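Local coordinates for Tol-Pal system protein TolB (Acinetobacter baumannii, PDB 7MX5) that probably acts in the Tol-Pal system, helping outer membrane invagination during cell division and maintenance of outer membrane integrity, at residues A185-E190 with G217-S222; T210-L215 with F230-N235; P238-M243 with K251-D256. All coordinates share one frame; numbering follows the deposited sequence.

Contact 1 (A185-E190 with G217-S222); sequences AYVSFE and GAPSFS
A185 and V187 of strand 183-188 meet G217, P219 and F221 of strand 215-221 with the two strands running nearly antiparallel at 169°, their axes approaching to 6.8 Å without a hydrogen bond between them. This is the meeting of one sheet with the next: no backbone bond spans the gap, and side chains cross it, one of them onto the backbone of G217. V187 carries one end of it. With CG1 anti to the backbone N (chi1 -176°), the other methyl, CG2, stands beside that nitrogen and leads the approach. V187 CG2 comes down on the alpha carbon of G217 at 3.5 Å; because G217 has no side chain, nothing stands between the methyl and the backbone. A little farther along the chain the methyl also nears the main chain of A218, with V187 CG2 4.0 Å from A218 N. The same V187 CG2 lies 4.0 Å from P219 CD. Within its own sheet V187 packs on I196 of strand 195-200. At the other end A185 offers its single methyl to the rim of F221. A185 CB lies close to the plane of the ring, beyond its edge, 3.4 Å from F221 CE2 and 3.5 Å from F221 CZ. Both residues also rest on L198 of strand 195-200, while P219 packs against S174 and A176 of strand 172-177, so the second sheet leans on three strands of the first. The small, apolar interface between the first strand of one four-stranded sheet and the second strand of the sheet before it is characteristic of neighbouring blades in a beta-propeller, here the TolB propeller with its WD40-like repeats.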
loop_
_atom_site.group_PDB
_atom_site.type_symbol
_atom_site.label_atom_id
_atom_site.label_comp_id
_atom_site.label_asym_id
_atom_site.label_seq_id
_atom_site.Cartn_x
_atom_site.Cartn_y
_atom_site.Cartn_z
ATOM N N ALA A 185 7.086 12.267 -3.913
ATOM C CA ALA A 185 7.174 13.571 -3.280
ATOM C C ALA A 185 7.131 13.410 -1.768
ATOM O O ALA A 185 6.650 12.403 -1.240
ATOM C CB ALA A 185 6.046 14.499 -3.739
ATOM N N TYR A 186 7.635 14.426 -1.074
ATOM C CA TYR A 186 7.724 14.385 0.377
ATOM C C TYR A 186 7.968 15.794 0.893
ATOM O O TYR A 186 8.397 16.682 0.152
ATOM C CB TYR A 186 8.839 13.442 0.841
ATOM C CG TYR A 186 10.181 13.732 0.206
ATOM C CD1 TYR A 186 11.072 14.619 0.796
ATOM C CD2 TYR A 186 10.554 13.126 -0.988
ATOM C CE1 TYR A 186 12.297 14.891 0.218
ATOM C CE2 TYR A 186 11.778 13.391 -1.572
ATOM C CZ TYR A 186 12.646 14.274 -0.963
ATOM O OH TYR A 186 13.867 14.545 -1.537
ATOM N N VAL A 187 7.690 15.983 2.177
ATOM C CA VAL A 187 7.946 17.241 2.866
ATOM C C VAL A 187 9.208 17.066 3.694
ATOM O O VAL A 187 9.285 16.167 4.539
ATOM C CB VAL A 187 6.756 17.651 3.747
ATOM C CG1 VAL A 187 7.004 19.018 4.370
ATOM C CG2 VAL A 187 5.480 17.649 2.930
ATOM N N SER A 188 10.200 17.917 3.452
ATOM C CA SER A 188 11.490 17.821 4.115
ATOM C C SER A 188 11.782 19.101 4.882
ATOM O O SER A 188 11.447 20.200 4.430
ATOM C CB SER A 188 12.612 17.551 3.108
ATOM O OG SER A 188 13.877 17.542 3.746
ATOM N N PHE A 189 12.409 18.946 6.048
ATOM C CA PHE A 189 12.867 20.068 6.855
ATOM C C PHE A 189 14.388 20.115 6.951
ATOM O O PHE A 189 14.924 20.744 7.870
ATOM C CB PHE A 189 12.252 20.011 8.256
ATOM C CG PHE A 189 10.764 20.240 8.285
ATOM C CD1 PHE A 189 9.886 19.272 7.824
ATOM C CD2 PHE A 189 10.244 21.423 8.785
ATOM C CE1 PHE A 189 8.520 19.481 7.853
ATOM C CE2 PHE A 189 8.878 21.638 8.819
ATOM C CZ PHE A 189 8.014 20.664 8.352
ATOM N N GLU A 190 15.093 19.455 6.022
ATOM C CA GLU A 190 16.554 19.458 6.044
ATOM C C GLU A 190 17.105 20.877 6.074
ATOM O O GLU A 190 18.148 21.130 6.687
ATOM C CB GLU A 190 17.104 18.680 4.844
ATOM C CG GLU A 190 16.911 19.355 3.493
ATOM C CD GLU A 190 17.016 18.381 2.335
ATOM O OE1 GLU A 190 16.108 17.536 2.181
ATOM O OE2 GLU A 190 18.008 18.460 1.579
ATOM N N GLY A 217 2.229 20.722 4.389
ATOM C CA GLY A 217 2.626 19.559 3.623
ATOM C C GLY A 217 1.469 18.733 3.101
ATOM O O GLY A 217 0.533 19.272 2.503
ATOM N N ALA A 218 1.534 17.418 3.326
ATOM C CA ALA A 218 0.533 16.456 2.878
ATOM C C ALA A 218 0.283 16.578 1.379
ATOM O O ALA A 218 -0.812 16.983 0.965
ATOM C CB ALA A 218 -0.775 16.639 3.650
ATOM N N PRO A 219 1.253 16.238 0.536
ATOM C CA PRO A 219 1.045 16.358 -0.909
ATOM C C PRO A 219 0.192 15.225 -1.457
ATOM O O PRO A 219 0.117 14.132 -0.892
ATOM C CB PRO A 219 2.466 16.305 -1.484
ATOM C CG PRO A 219 3.294 15.633 -0.446
ATOM C CD PRO A 219 2.587 15.709 0.875
ATOM N N SER A 220 -0.464 15.514 -2.578
ATOM C CA SER A 220 -1.282 14.539 -3.284
ATOM C C SER A 220 -1.388 14.982 -4.735
ATOM O O SER A 220 -1.597 16.167 -5.008
ATOM C CB SER A 220 -2.673 14.405 -2.657
ATOM O OG SER A 220 -3.483 13.509 -3.399
ATOM N N PHE A 221 -1.248 14.033 -5.654
ATOM C CA PHE A 221 -1.097 14.337 -7.070
ATOM C C PHE A 221 -2.361 13.994 -7.845
ATOM O O PHE A 221 -3.030 12.995 -7.561
ATOM C CB PHE A 221 0.097 13.586 -7.655
ATOM C CG PHE A 221 1.417 14.137 -7.216
ATOM C CD1 PHE A 221 1.922 15.295 -7.783
ATOM C CD2 PHE A 221 2.145 13.511 -6.218
ATOM C CE1 PHE A 221 3.134 15.812 -7.375
ATOM C CE2 PHE A 221 3.356 14.022 -5.808
ATOM C CZ PHE A 221 3.851 15.175 -6.387
ATOM N N SER A 222 -2.677 14.838 -8.824
ATOM C CA SER A 222 -3.847 14.633 -9.659
ATOM C C SER A 222 -3.681 13.376 -10.512
ATOM O O SER A 222 -2.571 13.053 -10.944
ATOM C CB SER A 222 -4.066 15.839 -10.565
ATOM O OG SER A 222 -5.237 16.550 -10.212
#

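Contact 2 (T210-L215 with F230-N235)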
loop_
_atom_site.group_PDB
_atom_site.type_symbol
_atom_site.label_atom_id
_atom_site.label_comp_id
_atom_site.label_asym_id
_atom_site.label_seq_id
_atom_site.Cartn_x
_atom_site.Cartn_y
_atom_site.Cartn_z
ATOM N N THR A 210 7.426 23.412 -3.863
ATOM C CA THR A 210 7.068 24.642 -3.171
ATOM C C THR A 210 7.777 24.679 -1.825
ATOM O O THR A 210 8.187 23.646 -1.288
ATOM C CB THR A 210 5.551 24.772 -2.981
ATOM O OG1 THR A 210 5.234 26.108 -2.569
ATOM C CG2 THR A 210 5.053 23.790 -1.932
ATOM N N SER A 211 7.915 25.890 -1.284
ATOM C CA SER A 211 8.608 26.094 -0.016
ATOM C C SER A 211 8.361 27.494 0.532
ATOM O O SER A 211 8.773 28.484 -0.080
ATOM C CB SER A 211 10.111 25.863 -0.184
ATOM O OG SER A 211 10.764 25.818 1.073
ATOM N N PHE A 212 7.701 27.590 1.682
ATOM C CA PHE A 212 7.487 28.877 2.335
ATOM C C PHE A 212 7.268 28.636 3.826
ATOM O O PHE A 212 7.507 27.537 4.339
ATOM C CB PHE A 212 6.325 29.640 1.690
ATOM C CG PHE A 212 5.114 28.798 1.421
ATOM C CD1 PHE A 212 4.156 28.606 2.401
ATOM C CD2 PHE A 212 4.926 28.207 0.182
ATOM C CE1 PHE A 212 3.039 27.836 2.155
ATOM C CE2 PHE A 212 3.810 27.435 -0.070
ATOM C CZ PHE A 212 2.866 27.249 0.917
ATOM N N LYS A 213 6.803 29.675 4.523
ATOM C CA LYS A 213 6.756 29.657 5.981
ATOM C C LYS A 213 5.562 28.869 6.510
ATOM O O LYS A 213 5.667 28.205 7.548
ATOM C CB LYS A 213 6.724 31.089 6.512
ATOM C CG LYS A 213 6.013 32.065 5.585
ATOM C CD LYS A 213 6.027 33.482 6.136
ATOM C CE LYS A 213 6.030 34.505 5.011
ATOM N NZ LYS A 213 5.277 35.739 5.372
ATOM N N GLY A 214 4.426 28.933 5.825
ATOM C CA GLY A 214 3.217 28.300 6.302
ATOM C C GLY A 214 2.933 26.920 5.755
ATOM O O GLY A 214 1.842 26.391 5.990
ATOM N N LEU A 215 3.878 26.315 5.041
ATOM C CA LEU A 215 3.647 25.017 4.419
ATOM C C LEU A 215 3.504 23.934 5.481
ATOM O O LEU A 215 4.436 23.680 6.252
ATOM C CB LEU A 215 4.792 24.683 3.467
ATOM C CG LEU A 215 4.680 23.361 2.704
ATOM C CD1 LEU A 215 3.442 23.354 1.823
ATOM C CD2 LEU A 215 5.933 23.114 1.877
ATOM N N PHE A 230 -1.917 20.371 -1.650
ATOM C CA PHE A 230 -1.070 20.416 -0.467
ATOM C C PHE A 230 -1.727 21.303 0.578
ATOM O O PHE A 230 -2.574 22.144 0.266
ATOM C CB PHE A 230 0.343 20.915 -0.796
ATOM C CG PHE A 230 0.393 22.317 -1.340
ATOM C CD1 PHE A 230 0.071 22.577 -2.663
ATOM C CD2 PHE A 230 0.776 23.373 -0.531
ATOM C CE1 PHE A 230 0.124 23.864 -3.165
ATOM C CE2 PHE A 230 0.831 24.663 -1.027
ATOM C CZ PHE A 230 0.506 24.908 -2.345
ATOM N N THR A 231 -1.327 21.093 1.829
ATOM C CA THR A 231 -1.827 21.866 2.955
ATOM C C THR A 231 -0.807 22.924 3.350
ATOM O O THR A 231 0.400 22.665 3.365
ATOM C CB THR A 231 -2.128 20.962 4.152
ATOM O OG1 THR A 231 -2.756 19.756 3.699
ATOM C CG2 THR A 231 -3.050 21.672 5.133
ATOM N N ALA A 232 -1.302 24.117 3.670
ATOM C CA ALA A 232 -0.438 25.221 4.054
ATOM C C ALA A 232 -1.262 26.254 4.805
ATOM O O ALA A 232 -2.425 26.491 4.468
ATOM C CB ALA A 232 0.232 25.858 2.833
ATOM N N SER A 233 -0.652 26.864 5.815
ATOM C CA SER A 233 -1.286 27.897 6.629
ATOM C C SER A 233 -0.403 29.136 6.566
ATOM O O SER A 233 0.492 29.300 7.398
ATOM C CB SER A 233 -1.473 27.429 8.068
ATOM O OG SER A 233 -0.358 26.678 8.513
ATOM N N MET A 234 -0.650 30.003 5.579
ATOM C CA MET A 234 0.106 31.247 5.489
ATOM C C MET A 234 0.025 32.011 6.805
ATOM O O MET A 234 1.042 32.450 7.352
ATOM C CB MET A 234 -0.415 32.104 4.332
ATOM C CG MET A 234 0.565 32.298 3.168
ATOM S SD MET A 234 2.328 32.517 3.534
ATOM C CE MET A 234 2.329 33.807 4.781
ATOM N N ASN A 235 -1.183 32.146 7.344
ATOM C CA ASN A 235 -1.382 32.721 8.665
ATOM C C ASN A 235 -2.429 31.902 9.401
ATOM O O ASN A 235 -3.511 31.645 8.864
ATOM C CB ASN A 235 -1.808 34.194 8.576
ATOM C CG ASN A 235 -2.932 34.540 9.538
ATOM O OD1 ASN A 235 -2.688 34.972 10.665
ATOM N ND2 ASN A 235 -4.172 34.370 9.089
#
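F212 carries its ring across to F230, A232 and M234. From CB the torsion sets CG between the backbone N and the carbonyl carbon (chi1 45°), where the ring starts toward segment 230-235. F212 CD1 comes within 4.5 Å of M234 SD, an oblique Met-aromatic contact. Next along that side, F212 CE1 meets A232 CB at 3.5 Å, the methyl lying in the ring plane beyond its edge. The tip, F212 CZ, touches the same methyl and stands 3.8 Å from F230 CE2, again edge-on. L215 CB lies over one face of the ring, offset toward its rim. The loop that carries F212 leads from strand 206-211, outermost in one propeller blade, to 215-221, innermost in the next. There L215 and A232 form an antiparallel non-hydrogen-bonded pair that sets the register; the adjoining bond from S233 N to G214 O is modelled too short to be relied on. L215 crosses F230 at about a right angle, its CD1 3.6 Å from F230 CD2. Farther out, M234 CE lies against the K213 chain from CG to NZ, nearest to K213 NZ at 3.6 Å, while S233 OG is hydrogen-bonded to N216.

Contact 3 (P238-M243 with K251-D256)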
loop_
_atom_site.group_PDB
_atom_site.type_symbol
_atom_site.label_atom_id
_atom_site.label_comp_id
_atom_site.label_asym_id
_atom_site.label_seq_id
_atom_site.Cartn_x
_atom_site.Cartn_y
_atom_site.Cartn_z
ATOM N N PRO A 238 -4.456 25.786 8.979
ATOM C CA PRO A 238 -4.119 25.105 7.722
ATOM C C PRO A 238 -5.233 25.240 6.696
ATOM O O PRO A 238 -6.412 25.320 7.039
ATOM C CB PRO A 238 -3.929 23.645 8.149
ATOM C CG PRO A 238 -3.661 23.712 9.626
ATOM C CD PRO A 238 -4.505 24.847 10.111
ATOM N N GLU A 239 -4.839 25.270 5.423
ATOM C CA GLU A 239 -5.766 25.392 4.308
ATOM C C GLU A 239 -5.283 24.517 3.159
ATOM O O GLU A 239 -4.092 24.221 3.039
ATOM C CB GLU A 239 -5.904 26.848 3.835
ATOM C CG GLU A 239 -7.162 27.556 4.309
ATOM C CD GLU A 239 -6.939 29.031 4.567
ATOM O OE1 GLU A 239 -5.866 29.545 4.192
ATOM O OE2 GLU A 239 -7.836 29.678 5.144
ATOM N N ILE A 240 -6.221 24.114 2.305
ATOM C CA ILE A 240 -5.914 23.268 1.156
ATOM C C ILE A 240 -5.640 24.150 -0.055
ATOM O O ILE A 240 -6.409 25.072 -0.352
ATOM C CB ILE A 240 -7.060 22.282 0.869
ATOM C CG1 ILE A 240 -7.128 21.207 1.955
ATOM C CG2 ILE A 240 -6.888 21.641 -0.500
ATOM C CD1 ILE A 240 -8.441 21.183 2.698
ATOM N N TYR A 241 -4.545 23.864 -0.752
ATOM C CA TYR A 241 -4.164 24.564 -1.968
ATOM C C TYR A 241 -3.999 23.559 -3.099
ATOM O O TYR A 241 -3.601 22.412 -2.875
ATOM C CB TYR A 241 -2.853 25.334 -1.773
ATOM C CG TYR A 241 -2.939 26.486 -0.800
ATOM C CD1 TYR A 241 -2.780 26.279 0.564
ATOM C CD2 TYR A 241 -3.196 27.775 -1.242
ATOM C CE1 TYR A 241 -2.864 27.329 1.458
ATOM C CE2 TYR A 241 -3.272 28.830 -0.354
ATOM C CZ TYR A 241 -3.114 28.602 0.994
ATOM O OH TYR A 241 -3.199 29.653 1.877
ATOM N N GLN A 242 -4.309 23.993 -4.317
ATOM C CA GLN A 242 -4.046 23.204 -5.512
ATOM C C GLN A 242 -2.969 23.890 -6.337
ATOM O O GLN A 242 -3.076 25.083 -6.639
ATOM C CB GLN A 242 -5.304 23.011 -6.361
ATOM C CG GLN A 242 -5.105 21.984 -7.471
ATOM C CD GLN A 242 -6.328 21.793 -8.342
ATOM O OE1 GLN A 242 -7.307 22.531 -8.233
ATOM N NE2 GLN A 242 -6.280 20.794 -9.217
ATOM N N MET A 243 -1.938 23.137 -6.699
ATOM C CA MET A 243 -0.864 23.640 -7.538
ATOM C C MET A 243 -1.017 23.127 -8.960
ATOM O O MET A 243 -1.454 21.996 -9.180
ATOM C CB MET A 243 0.503 23.228 -6.997
ATOM C CG MET A 243 1.596 24.206 -7.360
ATOM S SD MET A 243 3.248 23.554 -7.111
ATOM C CE MET A 243 3.992 24.923 -6.234
ATOM N N LYS A 251 -3.229 28.507 -5.791
ATOM C CA LYS A 251 -4.396 29.262 -5.350
ATOM C C LYS A 251 -5.269 28.352 -4.495
ATOM O O LYS A 251 -5.377 27.153 -4.767
ATOM C CB LYS A 251 -5.187 29.830 -6.533
ATOM C CG LYS A 251 -5.371 31.345 -6.465
ATOM C CD LYS A 251 -6.143 31.755 -5.216
ATOM C CE LYS A 251 -5.271 32.533 -4.236
ATOM N NZ LYS A 251 -5.817 33.886 -3.942
ATOM N N ARG A 252 -5.894 28.933 -3.476
ATOM C CA ARG A 252 -6.474 28.184 -2.371
ATOM C C ARG A 252 -7.897 27.721 -2.668
ATOM O O ARG A 252 -8.570 28.220 -3.574
ATOM C CB ARG A 252 -6.453 29.027 -1.098
ATOM C CG ARG A 252 -7.387 30.212 -1.095
ATOM C CD ARG A 252 -7.766 30.549 0.330
ATOM N NE ARG A 252 -8.770 29.627 0.842
ATOM C CZ ARG A 252 -10.055 29.922 0.974
ATOM N NH1 ARG A 252 -10.522 31.121 0.668
ATOM N NH2 ARG A 252 -10.891 28.992 1.427
ATOM N N MET A 253 -8.353 26.750 -1.871
ATOM C CA MET A 253 -9.644 26.117 -2.109
ATOM C C MET A 253 -10.565 26.110 -0.891
ATOM O O MET A 253 -11.662 26.674 -0.958
ATOM C CB MET A 253 -9.447 24.687 -2.623
ATOM C CG MET A 253 -8.199 24.494 -3.468
ATOM S SD MET A 253 -8.549 24.718 -5.223
ATOM C CE MET A 253 -9.101 23.075 -5.656
ATOM N N THR A 254 -10.183 25.439 0.190
ATOM C CA THR A 254 -11.164 25.310 1.264
ATOM C C THR A 254 -10.950 25.654 2.735
ATOM O O THR A 254 -11.108 26.801 3.155
ATOM C CB THR A 254 -11.797 23.885 1.279
ATOM O OG1 THR A 254 -11.559 23.199 0.041
ATOM C CG2 THR A 254 -13.297 23.971 1.525
ATOM N N ASN A 255 -10.591 24.633 3.504
ATOM C CA ASN A 255 -10.590 24.742 4.957
ATOM C C ASN A 255 -9.805 25.593 5.941
ATOM O O ASN A 255 -8.652 25.337 6.231
ATOM C CB ASN A 255 -10.771 23.379 5.561
ATOM C CG ASN A 255 -12.137 23.213 6.099
ATOM O OD1 ASN A 255 -12.324 22.828 7.232
ATOM N ND2 ASN A 255 -13.105 23.577 5.306
ATOM N N ASP A 256 -10.483 26.596 6.486
ATOM C CA ASP A 256 -9.878 27.352 7.570
ATOM C C ASP A 256 -10.615 26.987 8.858
ATOM O O ASP A 256 -11.316 27.807 9.454
ATOM C CB ASP A 256 -9.979 28.856 7.255
ATOM C CG ASP A 256 -9.148 29.721 8.183
ATOM O OD1 ASP A 256 -8.943 29.340 9.353
ATOM O OD2 ASP A 256 -8.710 30.803 7.738
#
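Y241 and R252 face each other as an antiparallel non-hydrogen-bonded pair, and Y241 CE2 lies 3.3 Å from R252 CB, the arginine methylene approaching the ring obliquely. On the other face of the hairpin M253 folds back over Q242, whose CG is anti to the backbone N (chi1 -170°); Q242 OE1 stands 3.2 Å from M253 CE. Between these side chains M253 N donates to I240 O at 3.0 Å, joined by a weak bond from Q242 N to K251 O. Toward the end of the contact E239 CG lies 3.3 Å from N255 O, and E239 OE2 and D256 OD2 stand 3.0 Å apart with the carboxylate planes 80° to each other. R252 NE is 4.4 Å from E239 OE2, and no N-H points at the oxygen. One shell out, R252 NH2 bonds to T254 O at 2.8 Å, which draws the guanidinium back against its own segment. I240 and M253 both rest on F272 of strand 271-276, in the next propeller blade, and N255 OD1 is hydrogen-bonded to S276 of that strand, anchoring the chain as it leaves strand 249-252. The closeness of the two carboxylates may raise the proton affinity of one of them, an effect that solvent and the positive charge of R252 would tend to reduce.

Overall arrangement
All three contacts reach the sheet of strands 215-221, 227-232, 239-244 and 249-252, a single propeller blade, and follow it from its inner edge outward. Contact 1 sets the innermost strand against the preceding blade. Contact 2, its centre about 11 Å away, brings the linking loop onto the second strand. Contact 3, with its centre about 10 Å from that of contact 2 and about 15 Å from that of contact 1, pairs the two outer strands. Along the chain contacts 1 and 2 interleave, whereas contact 3 opens after both have closed. The blade is thus joined to its predecessor by packing and by the linker that enters it, and within itself by the hairpin of its outer strands.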